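Local structure of probable E3 ubiquitin-protein ligase HERC1 (Homo sapiens, 4QT6) at residues K42-C56 with V140-C154. The protein probably acts as an E3 ubiquitin ligase, its SPRY domain being a likely protein-interaction module. Numbering follows the deposited sequence. Where two conformers were deposited one is given.
Sequences KFYIVKENRGNEGTC and VMFYSSNPGEKVKIC. With ARF (formamide), chain B; ARF (formamide), chain G; ARF (formamide), chain F.
Phe43 sets its ring between two strand pairs, one from each sheet: Val140 CG2 lies over one face, 4.1 Å from the ring centroid and 29° off the normal, while CD1 of Phe43 touches Val151 CG1 at 3.7 Å. A chi1 of -73° sets CG anti to the carbonyl carbon, and from there the ring leans toward the neighbouring strand, bringing its CE1 near Ile153 CG1. Its own strand 42-47 pairs antiparallel with 150-154, the short axes 149° apart. Their register slips where Val46 and Lys47 both face Lys150, a classic beta bulge: Lys150 O takes a straight bond from Lys47 N (3.1 Å) and only a weak one from Val46 N.

Gly54, just ahead of strand 55-60, packs against the end of strand 137-142. Its O accepts from Tyr143 N at 2.9 Å, and its CA sits over the Tyr143 ring, 4.0 Å from the centroid, a CH-pi contact. Tyr143 OH donates to the O of a formamide (2.6 Å), whose N donates to Glu53 O. Glu48 OE1 accepts from both Gly54 N and Thr55 OG1, joining the residue after strand 38-47 to the start of strand 55-60.

Cys56 exchanges two backbone bonds with Met141, a selenomethionine, and its SG approaches the edge of the Tyr143 ring.

The contact thus bridges the two sheets of the SPRY beta-sandwich: 150-154 lies between 17-20 and 38-47 in one, and 137-142 between 26-30 and 55-60 in the other, with Phe2 of strand 2-8 packing on Phe43, Val140 and Ile153.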
loop_
_atom_site.group_PDB
_atom_site.type_symbol
_atom_site.label_atom_id
_atom_site.label_comp_id
_atom_site.label_asym_id
_atom_site.label_seq_id
_atom_site.Cartn_x
_atom_site.Cartn_y
_atom_site.Cartn_z
ATOM N N LYS A 42 -9.628 0.732 2.740
ATOM C CA LYS A 42 -8.745 1.519 3.577
ATOM C C LYS A 42 -7.614 0.693 4.157
ATOM O O LYS A 42 -7.744 -0.495 4.366
ATOM C CB LYS A 42 -9.517 2.184 4.728
ATOM C CG LYS A 42 -10.571 3.160 4.271
ATOM C CD LYS A 42 -11.271 3.804 5.437
ATOM C CE LYS A 42 -12.248 4.857 4.962
ATOM N NZ LYS A 42 -13.144 5.277 6.069
ATOM N N PHE A 43 -6.470 1.346 4.342
ATOM C CA PHE A 43 -5.424 0.826 5.208
ATOM C C PHE A 43 -5.425 1.619 6.488
ATOM O O PHE A 43 -5.615 2.836 6.458
ATOM C CB PHE A 43 -4.061 0.940 4.548
ATOM C CG PHE A 43 -3.842 -0.037 3.421
ATOM C CD1 PHE A 43 -3.808 -1.397 3.678
ATOM C CD2 PHE A 43 -3.594 0.399 2.147
ATOM C CE1 PHE A 43 -3.582 -2.304 2.663
ATOM C CE2 PHE A 43 -3.344 -0.511 1.122
ATOM C CZ PHE A 43 -3.313 -1.846 1.393
ATOM N N TYR A 44 -5.220 0.928 7.614
ATOM C CA TYR A 44 -5.124 1.571 8.914
ATOM C C TYR A 44 -3.748 1.234 9.477
ATOM O O TYR A 44 -3.342 0.055 9.509
ATOM C CB TYR A 44 -6.230 1.082 9.834
ATOM C CG TYR A 44 -6.085 1.592 11.232
ATOM C CD1 TYR A 44 -6.338 2.926 11.524
ATOM C CD2 TYR A 44 -5.670 0.752 12.255
ATOM C CE1 TYR A 44 -6.200 3.409 12.820
ATOM C CE2 TYR A 44 -5.517 1.231 13.547
ATOM C CZ TYR A 44 -5.786 2.561 13.814
ATOM O OH TYR A 44 -5.666 3.054 15.103
ATOM N N ILE A 45 -3.009 2.263 9.874
ATOM C CA ILE A 45 -1.638 2.067 10.346
ATOM C C ILE A 45 -1.644 1.702 11.841
ATOM O O ILE A 45 -1.824 2.551 12.732
ATOM C CB ILE A 45 -0.709 3.273 10.061
ATOM C CG1 ILE A 45 -0.865 3.781 8.612
ATOM C CG2 ILE A 45 0.728 2.907 10.363
ATOM C CD1 ILE A 45 -0.577 2.781 7.528
ATOM N N VAL A 46 -1.478 0.411 12.107
ATOM C CA VAL A 46 -1.599 -0.105 13.479
ATOM C C VAL A 46 -0.384 0.278 14.326
ATOM O O VAL A 46 -0.518 0.673 15.502
ATOM C CB VAL A 46 -1.806 -1.634 13.483
ATOM C CG1 VAL A 46 -1.706 -2.189 14.888
ATOM C CG2 VAL A 46 -3.169 -2.011 12.902
ATOM N N LYS A 47 0.796 0.082 13.763
ATOM C CA LYS A 47 2.052 0.275 14.472
ATOM C C LYS A 47 3.086 0.834 13.500
ATOM O O LYS A 47 3.329 0.271 12.425
ATOM C CB LYS A 47 2.527 -1.048 15.083
ATOM C CG LYS A 47 3.835 -0.975 15.867
ATOM C CD LYS A 47 3.730 -0.049 17.062
ATOM C CE LYS A 47 5.077 0.146 17.766
ATOM N NZ LYS A 47 6.073 0.934 16.971
ATOM N N GLU A 48 3.689 1.956 13.895
ATOM C CA GLU A 48 4.792 2.548 13.168
ATOM C C GLU A 48 5.718 3.283 14.147
ATOM O O GLU A 48 5.399 3.401 15.330
ATOM C CB GLU A 48 4.274 3.511 12.081
ATOM C CG GLU A 48 4.425 2.969 10.652
ATOM C CD GLU A 48 5.867 2.964 10.170
ATOM O OE1 GLU A 48 6.115 2.657 8.977
ATOM O OE2 GLU A 48 6.783 3.272 10.983
ATOM N N ASN A 49 6.854 3.732 13.627
ATOM C CA ASN A 49 7.766 4.656 14.337
ATOM C C ASN A 49 7.470 6.065 13.877
ATOM O O ASN A 49 7.851 6.455 12.776
ATOM C CB ASN A 49 9.211 4.280 14.049
ATOM C CG ASN A 49 9.524 2.869 14.467
ATOM O OD1 ASN A 49 9.770 1.988 13.635
ATOM N ND2 ASN A 49 9.475 2.628 15.766
ATOM N N ARG A 50 6.740 6.809 14.701
ATOM C CA ARG A 50 6.313 8.153 14.344
ATOM C C ARG A 50 7.528 9.017 14.029
ATOM O O ARG A 50 8.518 9.016 14.776
ATOM C CB ARG A 50 5.503 8.787 15.468
ATOM C CG ARG A 50 4.128 8.168 15.676
ATOM C CD ARG A 50 3.590 8.507 17.059
ATOM N NE ARG A 50 2.488 7.642 17.476
ATOM C CZ ARG A 50 1.221 7.753 17.069
ATOM N NH1 ARG A 50 0.853 8.688 16.188
ATOM N NH2 ARG A 50 0.308 6.913 17.545
ATOM N N GLY A 51 7.462 9.722 12.906
ATOM C CA GLY A 51 8.580 10.558 12.451
ATOM C C GLY A 51 9.746 9.834 11.803
ATOM O O GLY A 51 10.727 10.464 11.428
ATOM N N ASN A 52 9.679 8.512 11.676
ATOM C CA ASN A 52 10.728 7.762 10.997
ATOM C C ASN A 52 10.113 6.502 10.407
ATOM O O ASN A 52 10.592 5.391 10.624
ATOM C CB ASN A 52 11.854 7.416 11.970
ATOM C CG ASN A 52 13.070 6.827 11.283
ATOM O OD1 ASN A 52 13.408 7.172 10.140
ATOM N ND2 ASN A 52 13.741 5.930 11.978
ATOM N N GLU A 53 9.048 6.712 9.643
ATOM C CA GLU A 53 8.210 5.602 9.162
ATOM C C GLU A 53 8.936 4.826 8.082
ATOM O O GLU A 53 9.849 5.355 7.426
ATOM C CB GLU A 53 6.870 6.121 8.637
ATOM C CG GLU A 53 5.926 6.648 9.701
ATOM C CD GLU A 53 6.224 8.075 10.145
ATOM O OE1 GLU A 53 7.142 8.705 9.597
ATOM O OE2 GLU A 53 5.543 8.558 11.062
ATOM N N GLY A 54 8.519 3.569 7.897
ATOM C CA GLY A 54 9.155 2.648 6.969
ATOM C C GLY A 54 8.166 1.926 6.063
ATOM O O GLY A 54 8.500 0.929 5.472
ATOM N N THR A 55 6.949 2.451 5.981
ATOM C CA THR A 55 5.835 1.834 5.242
ATOM C C THR A 55 5.470 2.599 3.982
ATOM O O THR A 55 5.437 3.845 3.989
ATOM C CB THR A 55 4.595 1.839 6.137
ATOM O OG1 THR A 55 4.868 1.068 7.309
ATOM C CG2 THR A 55 3.354 1.276 5.422
ATOM N N CYS A 56 5.105 1.850 2.942
ATOM C CA CYS A 56 4.344 2.390 1.810
ATOM C C CYS A 56 3.098 1.540 1.639
ATOM O O CYS A 56 3.134 0.353 1.944
ATOM C CB CYS A 56 5.103 2.313 0.505
ATOM S SG CYS A 56 6.640 3.277 0.444
ATOM N N VAL A 140 1.024 -3.626 0.841
ATOM C CA VAL A 140 1.817 -2.869 1.789
ATOM C C VAL A 140 3.246 -3.315 1.564
ATOM O O VAL A 140 3.495 -4.500 1.319
ATOM C CB VAL A 140 1.362 -3.184 3.230
ATOM C CG1 VAL A 140 2.274 -2.539 4.248
ATOM C CG2 VAL A 140 -0.079 -2.742 3.425
HETATM N N MSE A 141 4.182 -2.370 1.628
HETATM C CA MSE A 141 5.616 -2.679 1.521
HETATM C C MSE A 141 6.324 -1.986 2.660
HETATM O O MSE A 141 5.940 -0.877 3.025
HETATM C CB MSE A 141 6.072 -2.175 0.147
HETATM C CG MSE A 141 7.493 -2.520 -0.289
HETATM SE SE MSE A 141 8.847 -1.237 0.368
HETATM C CE MSE A 141 7.815 0.431 0.461
ATOM N N PHE A 142 7.349 -2.627 3.216
ATOM C CA PHE A 142 8.178 -2.026 4.244
ATOM C C PHE A 142 9.622 -1.950 3.763
ATOM O O PHE A 142 10.180 -2.963 3.344
ATOM C CB PHE A 142 8.114 -2.872 5.510
ATOM C CG PHE A 142 6.722 -3.114 6.025
ATOM C CD1 PHE A 142 5.984 -2.088 6.623
ATOM C CD2 PHE A 142 6.162 -4.391 5.949
ATOM C CE1 PHE A 142 4.710 -2.328 7.099
ATOM C CE2 PHE A 142 4.873 -4.635 6.432
ATOM C CZ PHE A 142 4.157 -3.599 6.993
ATOM N N TYR A 143 10.205 -0.753 3.816
ATOM C CA TYR A 143 11.603 -0.564 3.392
ATOM C C TYR A 143 12.555 -0.446 4.553
ATOM O O TYR A 143 13.773 -0.286 4.345
ATOM C CB TYR A 143 11.768 0.617 2.427
ATOM C CG TYR A 143 11.277 1.940 2.943
ATOM C CD1 TYR A 143 12.068 2.723 3.767
ATOM C CD2 TYR A 143 10.014 2.412 2.619
ATOM C CE1 TYR A 143 11.616 3.920 4.256
ATOM C CE2 TYR A 143 9.554 3.628 3.096
ATOM C CZ TYR A 143 10.369 4.395 3.892
ATOM O OH TYR A 143 9.918 5.602 4.346
ATOM N N SER A 144 12.023 -0.516 5.766
ATOM C CA SER A 144 12.848 -0.622 6.946
ATOM C C SER A 144 13.555 -1.969 7.012
ATOM O O SER A 144 13.123 -2.964 6.412
ATOM C CB SER A 144 11.983 -0.403 8.184
ATOM O OG SER A 144 10.844 -1.240 8.129
ATOM N N SER A 145 14.663 -2.001 7.749
ATOM C CA SER A 145 15.438 -3.226 7.917
ATOM C C SER A 145 14.888 -4.080 9.052
ATOM O O SER A 145 14.880 -5.302 8.976
ATOM C CB SER A 145 16.898 -2.876 8.210
ATOM O OG SER A 145 16.990 -1.996 9.312
ATOM N N ASN A 146 14.453 -3.409 10.116
ATOM C CA ASN A 146 14.009 -4.078 11.314
ATOM C C ASN A 146 12.528 -4.415 11.253
ATOM O O ASN A 146 11.743 -3.684 10.643
ATOM C CB ASN A 146 14.240 -3.190 12.530
ATOM C CG ASN A 146 15.709 -2.995 12.845
ATOM O OD1 ASN A 146 16.565 -3.737 12.369
ATOM N ND2 ASN A 146 16.003 -1.994 13.660
ATOM N N PRO A 147 12.142 -5.512 11.906
ATOM C CA PRO A 147 10.731 -5.869 12.005
ATOM C C PRO A 147 9.888 -4.896 12.829
ATOM O O PRO A 147 10.420 -4.059 13.570
ATOM C CB PRO A 147 10.753 -7.223 12.704
ATOM C CG PRO A 147 12.073 -7.300 13.390
ATOM C CD PRO A 147 13.017 -6.485 12.584
ATOM N N GLY A 148 8.570 -5.027 12.706
ATOM C CA GLY A 148 7.656 -4.476 13.705
ATOM C C GLY A 148 6.459 -3.669 13.280
ATOM O O GLY A 148 5.480 -3.555 14.039
ATOM N N GLU A 149 6.537 -3.048 12.112
ATOM C CA GLU A 149 5.429 -2.219 11.657
ATOM C C GLU A 149 4.233 -3.118 11.414
ATOM O O GLU A 149 4.410 -4.285 11.092
ATOM C CB GLU A 149 5.746 -1.496 10.355
ATOM C CG GLU A 149 6.897 -0.497 10.383
ATOM C CD GLU A 149 8.235 -1.122 10.076
ATOM O OE1 GLU A 149 8.342 -2.357 10.007
ATOM O OE2 GLU A 149 9.203 -0.365 9.905
ATOM N N LYS A 150 3.030 -2.565 11.553
ATOM C CA LYS A 150 1.791 -3.317 11.324
ATOM C C LYS A 150 0.752 -2.472 10.606
ATOM O O LYS A 150 0.515 -1.321 10.981
ATOM C CB LYS A 150 1.180 -3.824 12.643
ATOM C CG LYS A 150 2.044 -4.789 13.420
ATOM C CD LYS A 150 1.250 -5.337 14.593
ATOM C CE LYS A 150 2.149 -6.180 15.494
ATOM N NZ LYS A 150 1.412 -7.171 16.318
ATOM N N VAL A 151 0.144 -3.037 9.568
ATOM C CA VAL A 151 -0.912 -2.349 8.798
ATOM C C VAL A 151 -2.120 -3.260 8.679
ATOM O O VAL A 151 -1.988 -4.439 8.323
ATOM C CB VAL A 151 -0.403 -1.967 7.381
ATOM C CG1 VAL A 151 -1.479 -1.260 6.552
ATOM C CG2 VAL A 151 0.838 -1.089 7.479
ATOM N N LYS A 152 -3.299 -2.702 8.927
ATOM C CA LYS A 152 -4.550 -3.410 8.785
ATOM C C LYS A 152 -5.233 -3.039 7.470
ATOM O O LYS A 152 -5.301 -1.856 7.122
ATOM C CB LYS A 152 -5.468 -3.050 9.956
ATOM C CG LYS A 152 -6.821 -3.732 9.934
ATOM C CD LYS A 152 -7.596 -3.483 11.213
ATOM C CE LYS A 152 -8.965 -4.130 11.135
ATOM N NZ LYS A 152 -9.674 -4.183 12.443
ATOM N N ILE A 153 -5.768 -4.041 6.779
ATOM C CA ILE A 153 -6.608 -3.775 5.624
ATOM C C ILE A 153 -8.083 -3.801 6.055
ATOM O O ILE A 153 -8.503 -4.705 6.779
ATOM C CB ILE A 153 -6.271 -4.735 4.438
ATOM C CG1 ILE A 153 -6.924 -4.235 3.140
ATOM C CG2 ILE A 153 -6.633 -6.173 4.745
ATOM C CD1 ILE A 153 -6.449 -4.975 1.895
ATOM N N CYS A 154 -8.848 -2.819 5.596
ATOM C CA CYS A 154 -10.200 -2.500 6.057
ATOM C C CYS A 154 -11.156 -2.229 4.931
ATOM O O CYS A 154 -10.762 -1.726 3.883
ATOM C CB CYS A 154 -10.187 -1.165 6.802
ATOM S SG CYS A 154 -9.109 -1.081 8.208
HETATM N N ARF B . 11.910 7.214 7.577
HETATM C C ARF B . 12.265 7.610 6.357
HETATM O O ARF B . 11.753 7.114 5.364
HETATM N N ARF G . 11.955 3.051 9.687
HETATM C C ARF G . 12.495 3.615 8.599
HETATM O O ARF G . 13.330 3.008 7.941
HETATM N N ARF F . -9.273 -6.356 -0.063
HETATM C C ARF F . -9.418 -6.657 1.239
HETATM O O ARF F . -8.790 -7.606 1.701
HETATM O O HOH W 1 9.453 2.165 10.833
HETATM O O HOH W 2 9.321 -1.134 14.262
HETATM O O HOH W 3 7.311 5.493 5.233
#